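Side-chain contact in synaptic vesicle glycoprotein 2C (Homo sapiens, PDB 4JRA), which is a membrane glycoprotein of synaptic vesicles, whose luminal domain, the part described here, serves as a neuronal receptor for botulinum neurotoxin A: residues Cys97-Ile100 and Asp101-Phe104. Numbering follows the deposited sequence.
Sequences CTFI and DTVF
Phe99 and Phe104 meet as a T-shaped (edge-to-face) aromatic pair, a local contact between residues five apart, inside a corner of the beta-helix where strand 98-100 turns through Asp101 and Thr102 into strand 103-105. The edge of the Phe104 ring does the touching, through CZ, which stands over one face of Phe99, displaced toward its rim, and lies 3.9 Å from Phe99 CD2. The ring centroids are 5.5 Å apart and the planes are inclined at 69°. Both rings leave the chain with CG anti to their own carbonyl carbon, chi1 being -53° in Phe104, and from the two arms of the corner they converge on the interior.

Thr102 sits between the two arms of the turn, beside Phe99. Its OG1 lies 4.0 Å from Phe99 CB, oblique to the ring, and this buried hydroxyl has no hydrogen-bonding partner in the model, while its CG2 packs 3.1 Å from the carbonyl O of Ile100. On the outer side of the bend, Ile100 CG2 rests 3.6 Å from Asp101 CG; the chain turns at Asp101, whose phi is positive (60°). Asp101 also packs against a basic side chain of the other protein chain. Phe99 stacks on Phe79 one coil back, and Phe104 on Phe124 one coil on. The corner pair thus links two ladders of stacked, inward-facing phenylalanines, which are characteristic of the right-handed quadrilateral beta-helix of pentapeptide-repeat proteins.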
loop_
_atom_site.group_PDB
_atom_site.type_symbol
_atom_site.label_atom_id
_atom_site.label_comp_id
_atom_site.label_asym_id
_atom_site.label_seq_id
_atom_site.Cartn_x
_atom_site.Cartn_y
_atom_site.Cartn_z
ATOM N N CYS D 97 23.117 11.514 -15.408
ATOM C CA CYS D 97 23.335 11.028 -14.029
ATOM C C CYS D 97 22.159 10.150 -13.602
ATOM O O CYS D 97 21.017 10.456 -13.904
ATOM C CB CYS D 97 23.485 12.176 -13.024
ATOM S SG CYS D 97 24.970 13.150 -13.169
ATOM N N THR D 98 22.442 9.051 -12.915
ATOM C CA THR D 98 21.385 8.253 -12.340
ATOM C C THR D 98 21.386 8.557 -10.850
ATOM O O THR D 98 22.425 8.545 -10.211
ATOM C CB THR D 98 21.565 6.729 -12.594
ATOM O OG1 THR D 98 22.729 6.260 -11.936
ATOM C CG2 THR D 98 21.705 6.434 -14.061
ATOM N N PHE D 99 20.220 8.870 -10.305
ATOM C CA PHE D 99 20.089 9.070 -8.880
ATOM C C PHE D 99 19.300 7.894 -8.334
ATOM O O PHE D 99 18.254 7.569 -8.862
ATOM C CB PHE D 99 19.376 10.385 -8.600
ATOM C CG PHE D 99 20.192 11.604 -8.942
ATOM C CD1 PHE D 99 20.124 12.166 -10.195
ATOM C CD2 PHE D 99 21.004 12.202 -8.000
ATOM C CE1 PHE D 99 20.870 13.296 -10.513
ATOM C CE2 PHE D 99 21.745 13.325 -8.314
ATOM C CZ PHE D 99 21.683 13.870 -9.574
ATOM N N ILE D 100 19.804 7.246 -7.289
ATOM C CA ILE D 100 19.109 6.108 -6.702
ATOM C C ILE D 100 18.899 6.286 -5.208
ATOM O O ILE D 100 19.841 6.536 -4.464
ATOM C CB ILE D 100 19.888 4.808 -6.926
ATOM C CG1 ILE D 100 20.134 4.595 -8.422
ATOM C CG2 ILE D 100 19.131 3.625 -6.313
ATOM C CD1 ILE D 100 20.899 3.328 -8.737
ATOM N N ASP D 101 17.653 6.150 -4.779
ATOM C CA ASP D 101 17.316 6.151 -3.368
ATOM C C ASP D 101 17.717 7.463 -2.674
ATOM O O ASP D 101 17.905 7.490 -1.437
ATOM C CB ASP D 101 17.967 4.937 -2.679
ATOM C CG ASP D 101 17.392 3.597 -3.156
ATOM O OD1 ASP D 101 16.361 3.595 -3.857
ATOM O OD2 ASP D 101 17.963 2.532 -2.820
ATOM N N THR D 102 17.835 8.548 -3.452
ATOM C CA THR D 102 18.246 9.850 -2.891
ATOM C C THR D 102 17.080 10.822 -2.649
ATOM O O THR D 102 16.054 10.780 -3.301
ATOM C CB THR D 102 19.367 10.553 -3.723
ATOM O OG1 THR D 102 18.798 11.357 -4.756
ATOM C CG2 THR D 102 20.300 9.552 -4.342
ATOM N N VAL D 103 17.261 11.687 -1.665
ATOM C CA VAL D 103 16.287 12.693 -1.291
ATOM C C VAL D 103 16.779 14.099 -1.697
ATOM O O VAL D 103 17.953 14.445 -1.528
ATOM C CB VAL D 103 16.055 12.630 0.223
ATOM C CG1 VAL D 103 15.048 13.686 0.677
ATOM C CG2 VAL D 103 15.573 11.235 0.599
ATOM N N PHE D 104 15.868 14.887 -2.255
ATOM C CA PHE D 104 16.087 16.307 -2.534
ATOM C C PHE D 104 15.151 17.080 -1.622
ATOM O O PHE D 104 13.934 17.068 -1.833
ATOM C CB PHE D 104 15.771 16.596 -3.998
ATOM C CG PHE D 104 16.505 15.691 -4.946
ATOM C CD1 PHE D 104 15.984 14.456 -5.296
ATOM C CD2 PHE D 104 17.739 16.051 -5.455
ATOM C CE1 PHE D 104 16.664 13.620 -6.144
ATOM C CE2 PHE D 104 18.415 15.206 -6.312
ATOM C CZ PHE D 104 17.872 13.990 -6.649
#